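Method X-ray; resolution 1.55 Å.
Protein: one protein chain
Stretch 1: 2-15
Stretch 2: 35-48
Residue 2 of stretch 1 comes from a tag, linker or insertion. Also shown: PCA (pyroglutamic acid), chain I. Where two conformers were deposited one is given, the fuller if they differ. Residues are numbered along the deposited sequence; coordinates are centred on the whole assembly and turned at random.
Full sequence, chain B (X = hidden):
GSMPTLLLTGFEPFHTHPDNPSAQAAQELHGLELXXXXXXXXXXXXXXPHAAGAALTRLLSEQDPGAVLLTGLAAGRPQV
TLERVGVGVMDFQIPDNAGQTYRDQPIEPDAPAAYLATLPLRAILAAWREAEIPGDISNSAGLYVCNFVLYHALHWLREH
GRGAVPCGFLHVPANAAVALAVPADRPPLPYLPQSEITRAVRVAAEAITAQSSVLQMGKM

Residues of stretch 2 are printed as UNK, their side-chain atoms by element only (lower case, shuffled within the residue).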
# COMPACT_ATOMS: atom_id res chain seq x y z
N SER B 2 -36.09 -26.29 16.70
CA SER B 2 -35.87 -26.50 18.13
C SER B 2 -34.82 -25.55 18.71
O SER B 2 -35.15 -24.47 19.21
CB SER B 2 -35.45 -27.95 18.41
OG SER B 2 -34.22 -28.26 17.78
N MET B 3 -33.55 -25.93 18.60
CA MET B 3 -32.45 -25.19 19.19
C MET B 3 -32.06 -24.05 18.25
O MET B 3 -32.28 -24.14 17.04
CB MET B 3 -31.25 -26.09 19.43
CG MET B 3 -31.51 -27.30 20.32
SD MET B 3 -32.59 -26.91 21.71
CE MET B 3 -31.54 -25.90 22.75
N PRO B 4 -31.49 -22.97 18.77
CA PRO B 4 -31.13 -21.85 17.88
C PRO B 4 -29.97 -22.20 16.95
O PRO B 4 -29.01 -22.86 17.34
CB PRO B 4 -30.75 -20.71 18.84
CG PRO B 4 -30.43 -21.39 20.14
CD PRO B 4 -31.27 -22.64 20.20
N THR B 5 -30.08 -21.73 15.72
CA THR B 5 -29.09 -22.01 14.69
C THR B 5 -28.40 -20.73 14.27
O THR B 5 -29.07 -19.73 13.98
CB THR B 5 -29.75 -22.61 13.45
OG1 THR B 5 -30.36 -23.86 13.81
CG2 THR B 5 -28.74 -22.80 12.30
N LEU B 6 -27.07 -20.75 14.23
CA LEU B 6 -26.34 -19.69 13.55
C LEU B 6 -26.06 -20.17 12.13
O LEU B 6 -25.46 -21.24 11.93
CB LEU B 6 -25.04 -19.33 14.28
CG LEU B 6 -24.23 -18.22 13.57
CD1 LEU B 6 -23.67 -17.21 14.57
CD2 LEU B 6 -23.10 -18.79 12.78
N LEU B 7 -26.56 -19.43 11.13
CA LEU B 7 -26.27 -19.75 9.73
C LEU B 7 -24.93 -19.16 9.35
O LEU B 7 -24.74 -17.96 9.46
CB LEU B 7 -27.38 -19.20 8.82
CG LEU B 7 -27.12 -19.32 7.31
CD1 LEU B 7 -27.05 -20.79 6.91
CD2 LEU B 7 -28.24 -18.61 6.50
N LEU B 8 -23.99 -20.00 8.91
CA LEU B 8 -22.64 -19.58 8.54
C LEU B 8 -22.43 -19.89 7.07
O LEU B 8 -22.61 -21.03 6.67
CB LEU B 8 -21.61 -20.32 9.39
CG LEU B 8 -20.14 -20.13 8.99
CD1 LEU B 8 -19.72 -18.63 9.08
CD2 LEU B 8 -19.24 -20.97 9.89
N THR B 9 -22.11 -18.88 6.24
CA THR B 9 -21.87 -19.18 4.83
C THR B 9 -20.46 -18.78 4.42
O THR B 9 -19.85 -17.90 5.02
CB THR B 9 -22.89 -18.49 3.91
OG1 THR B 9 -22.73 -17.05 3.95
CG2 THR B 9 -24.30 -18.80 4.34
N GLY B 10 -19.95 -19.46 3.39
CA GLY B 10 -18.72 -19.06 2.71
C GLY B 10 -18.97 -19.12 1.22
O GLY B 10 -20.04 -19.51 0.77
N PHE B 11 -17.97 -18.69 0.46
CA PHE B 11 -18.07 -18.67 -1.00
C PHE B 11 -17.07 -19.63 -1.64
O PHE B 11 -15.99 -19.90 -1.09
CB PHE B 11 -17.80 -17.24 -1.58
CG PHE B 11 -18.98 -16.34 -1.58
CD1 PHE B 11 -19.97 -16.46 -2.53
CD2 PHE B 11 -19.11 -15.33 -0.60
CE1 PHE B 11 -21.06 -15.61 -2.56
CE2 PHE B 11 -20.21 -14.45 -0.62
CZ PHE B 11 -21.19 -14.60 -1.59
N GLU B 12 -17.41 -20.12 -2.84
CA GLU B 12 -16.50 -20.93 -3.69
C GLU B 12 -15.31 -20.11 -4.21
O GLU B 12 -15.32 -18.87 -4.18
CB GLU B 12 -17.26 -21.49 -4.88
CG GLU B 12 -18.45 -22.34 -4.49
CD GLU B 12 -19.25 -22.82 -5.70
OE1 GLU B 12 -18.89 -22.52 -6.86
OE2 GLU B 12 -20.29 -23.48 -5.46
N PRO B 13 -14.26 -20.77 -4.73
CA PRO B 13 -13.18 -20.03 -5.40
C PRO B 13 -13.73 -19.25 -6.59
O PRO B 13 -14.75 -19.60 -7.18
CB PRO B 13 -12.21 -21.11 -5.86
CG PRO B 13 -12.52 -22.31 -4.96
CD PRO B 13 -14.02 -22.23 -4.75
N PHE B 14 -13.02 -18.17 -6.93
CA PHE B 14 -13.43 -17.30 -8.02
C PHE B 14 -12.19 -16.60 -8.54
O PHE B 14 -11.12 -16.62 -7.90
CB PHE B 14 -14.49 -16.27 -7.55
CG PHE B 14 -13.95 -15.30 -6.55
CD1 PHE B 14 -13.76 -15.70 -5.23
CD2 PHE B 14 -13.58 -14.02 -6.94
CE1 PHE B 14 -13.25 -14.81 -4.29
CE2 PHE B 14 -13.05 -13.11 -6.01
CZ PHE B 14 -12.87 -13.52 -4.68
N HIS B 15 -12.35 -15.97 -9.69
CA HIS B 15 -11.26 -15.21 -10.33
C HIS B 15 -10.07 -16.16 -10.53
O HIS B 15 -10.26 -17.29 -10.99
CB HIS B 15 -10.99 -13.97 -9.46
CG HIS B 15 -10.10 -12.95 -10.11
ND1 HIS B 15 -10.36 -12.41 -11.34
CD2 HIS B 15 -8.96 -12.37 -9.66
CE1 HIS B 15 -9.42 -11.53 -11.64
NE2 HIS B 15 -8.56 -11.49 -10.64
N UNK B 35 -22.28 -22.47 23.24
CA UNK B 35 -23.04 -22.41 24.49
C UNK B 35 -24.44 -21.85 24.28
O UNK B 35 -24.73 -21.13 23.32
c UNK B 35 -20.85 -21.48 24.80
c UNK B 35 -22.18 -21.48 25.38
c UNK B 35 -20.94 -21.87 23.34
N UNK B 36 -25.33 -22.23 25.19
CA UNK B 36 -26.71 -21.81 25.09
C UNK B 36 -27.54 -22.62 24.14
O UNK B 36 -28.65 -22.19 23.78
N UNK B 37 -27.06 -23.79 23.72
CA UNK B 37 -27.82 -24.62 22.81
C UNK B 37 -27.69 -24.25 21.36
O UNK B 37 -28.39 -24.84 20.53
N UNK B 38 -26.79 -23.32 21.01
CA UNK B 38 -26.62 -22.89 19.64
C UNK B 38 -25.80 -23.90 18.83
O UNK B 38 -24.87 -24.53 19.34
c UNK B 38 -25.90 -21.54 19.57
c UNK B 38 -27.38 -19.44 19.10
c UNK B 38 -27.52 -19.37 17.70
c UNK B 38 -28.72 -17.39 19.37
c UNK B 38 -26.90 -19.89 21.24
c UNK B 38 -28.84 -17.34 17.99
c UNK B 38 -26.70 -20.35 19.98
c UNK B 38 -27.97 -18.45 19.91
c UNK B 38 -28.25 -18.30 17.16
n UNK B 38 -27.67 -18.74 21.21
N UNK B 39 -26.16 -24.05 17.56
CA UNK B 39 -25.39 -24.86 16.65
C UNK B 39 -25.20 -24.10 15.35
O UNK B 39 -26.05 -23.32 14.93
N UNK B 40 -24.04 -24.31 14.76
CA UNK B 40 -23.66 -23.72 13.47
C UNK B 40 -24.15 -24.62 12.35
O UNK B 40 -23.93 -25.84 12.39
c UNK B 40 -21.63 -22.60 14.47
c UNK B 40 -22.14 -23.56 13.39
c UNK B 40 -21.72 -23.08 11.95
N UNK B 41 -24.83 -24.04 11.37
CA UNK B 41 -25.20 -24.72 10.13
C UNK B 41 -24.48 -24.00 9.01
O UNK B 41 -24.73 -22.82 8.78
n UNK B 41 -27.58 -25.74 6.49
c UNK B 41 -26.71 -24.64 9.88
c UNK B 41 -27.18 -24.73 7.33
c UNK B 41 -27.79 -26.84 7.21
c UNK B 41 -27.12 -25.25 8.58
n UNK B 41 -27.48 -26.57 8.47
N UNK B 42 -23.59 -24.69 8.30
CA UNK B 42 -22.83 -24.03 7.24
C UNK B 42 -23.37 -24.35 5.85
O UNK B 42 -23.91 -25.43 5.59
c UNK B 42 -21.37 -24.48 7.27
o UNK B 42 -20.80 -24.20 8.52
N UNK B 43 -23.12 -23.43 4.91
CA UNK B 43 -23.41 -23.62 3.50
C UNK B 43 -22.43 -22.84 2.65
O UNK B 43 -21.89 -21.81 3.06
c UNK B 43 -24.84 -23.18 3.13
N UNK B 44 -22.15 -23.38 1.48
CA UNK B 44 -21.35 -22.66 0.51
C UNK B 44 -22.24 -22.04 -0.55
O UNK B 44 -23.22 -22.64 -0.99
c UNK B 44 -20.33 -23.58 -0.13
c UNK B 44 -19.31 -24.10 0.87
c UNK B 44 -18.24 -24.83 0.07
c UNK B 44 -18.70 -23.00 1.76
N UNK B 45 -21.91 -20.81 -0.91
CA UNK B 45 -22.60 -20.08 -1.96
C UNK B 45 -21.75 -19.96 -3.23
O UNK B 45 -20.52 -19.82 -3.16
c UNK B 45 -24.02 -17.20 0.31
c UNK B 45 -25.18 -19.26 -0.40
c UNK B 45 -23.80 -18.65 -0.18
c UNK B 45 -22.94 -18.67 -1.47
N UNK B 46 -22.39 -19.96 -4.40
CA UNK B 46 -21.64 -19.69 -5.63
C UNK B 46 -21.33 -18.20 -5.75
O UNK B 46 -22.03 -17.34 -5.21
c UNK B 46 -23.83 -20.14 -4.63
c UNK B 46 -23.99 -19.79 -6.10
c UNK B 46 -22.61 -20.12 -6.73
N UNK B 47 -20.25 -17.89 -6.49
CA UNK B 47 -19.88 -16.48 -6.73
C UNK B 47 -20.60 -16.01 -7.98
O UNK B 47 -20.00 -15.83 -9.05
c UNK B 47 -18.35 -16.31 -6.83
c UNK B 47 -17.70 -16.86 -5.60
c UNK B 47 -18.00 -14.84 -6.88
N UNK B 48 -21.91 -15.84 -7.86
CA UNK B 48 -22.76 -15.41 -8.95
C UNK B 48 -24.03 -14.95 -8.26
O UNK B 48 -24.61 -15.76 -7.50
c UNK B 48 -23.03 -16.57 -9.93
o UNK B 48 -25.92 -16.89 -10.58
o UNK B 48 -25.68 -14.77 -11.16
c UNK B 48 -23.74 -16.15 -11.23
c UNK B 48 -25.22 -15.92 -10.99
N PCA I . -15.05 -12.49 -2.21
CA PCA I . -15.72 -11.77 -3.29
CB PCA I . -16.80 -12.70 -3.86
CG PCA I . -16.64 -14.07 -3.20
CD PCA I . -15.58 -13.82 -2.16
OE PCA I . -15.23 -14.70 -1.37
C PCA I . -16.25 -10.42 -2.77
O PCA I . -17.28 -9.88 -3.20
OXT PCA I . -15.65 -9.82 -1.83
O HOH W 1 -19.33 -20.31 -8.01

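Position 35 has three side-chain carbons that close a ring onto its own backbone N, which makes it Pro35; it lies out of reach of stretch 1. Position 36 has no side-chain atoms, and its backbone angles (82°/14°) would jam a CB against the preceding carbonyl O, so it is Gly36. Position 37 is equally bare at 83°/8°. An ideal CB here would lie 2.6 Å from CE of Met3, a clash, and the residue is Gly37; its carbonyl O sits 3.6 Å from CD of Pro4.

At position 38 one carbon leads to fused five- and six-membered rings holding eight carbons and one nitrogen, an indole that can only be Trp38. CB of Pro4 stands 3.5 Å from the centroid of the Trp38 six-membered ring, 8° off its normal, a CH-pi contact over the face, while O of Thr5 and N of Leu6 lie at the ring edge.

Position 39 again lacks a side chain and is Gly39. There is room for a CB at this position, so the assignment rests on the absent atoms alone. Position 40 carries three carbons, branched at the first, and is Val40; its CG1 packs 3.8 Å from CB of Leu8, on the same face of the sheet as Leu6. The side chain at position 41 is one carbon and a five-membered ring of three carbons and two nitrogens, hence His41. Its CB lies 3.7 Å from CG2 of Thr5, and CD1 of Leu7 approaches the ring edge.

One carbon and one oxygen at position 42 fit Ser42, whose OG is 3.8 Å from CD2 of Leu8 and is hydrogen-bonded elsewhere in the structure. A single carbon at position 43 gives Ala43, paired with Thr9. Position 44 has four carbons forked at the second, Leu44, and its CD2 would be 3.5 Å from an ideal CB on Gly10. The same four-carbon fork at position 45 is Leu45, with CB 3.8 Å from CE1 of Phe11.

Three carbons at position 46 close onto the backbone N, giving Pro46, whose O lies at the edge of the Phe11 ring. Position 47 bears three carbons branched at the first and is Val47; its CG2 lies 3.8 Å from both CD1 of Phe11 and CB of Phe14, and also touches the pyroglutamic acid. Three carbons, the third carrying two oxygens, identify position 48 as Glu48, which caps a helix beginning just past the stretch.

The contact is a parallel strand pair. Eight backbone hydrogen bonds run from Gly39 N to Pro4 O (3.1 Å) through to Glu12 N to Leu45 O (3.1 Å), with CA-H...O contacts between them. Side chains alternate between the two faces, so Leu6 and Leu8 meet Val40 on one, whereas Phe11 meets Leu45 on the other. Beyond the strands, a water bridges OE1 of Glu12 (2.5 Å) and N of Val47 (3.0 Å).

Stretch 2, residues 35-48: PGGWGVHSALLPVE
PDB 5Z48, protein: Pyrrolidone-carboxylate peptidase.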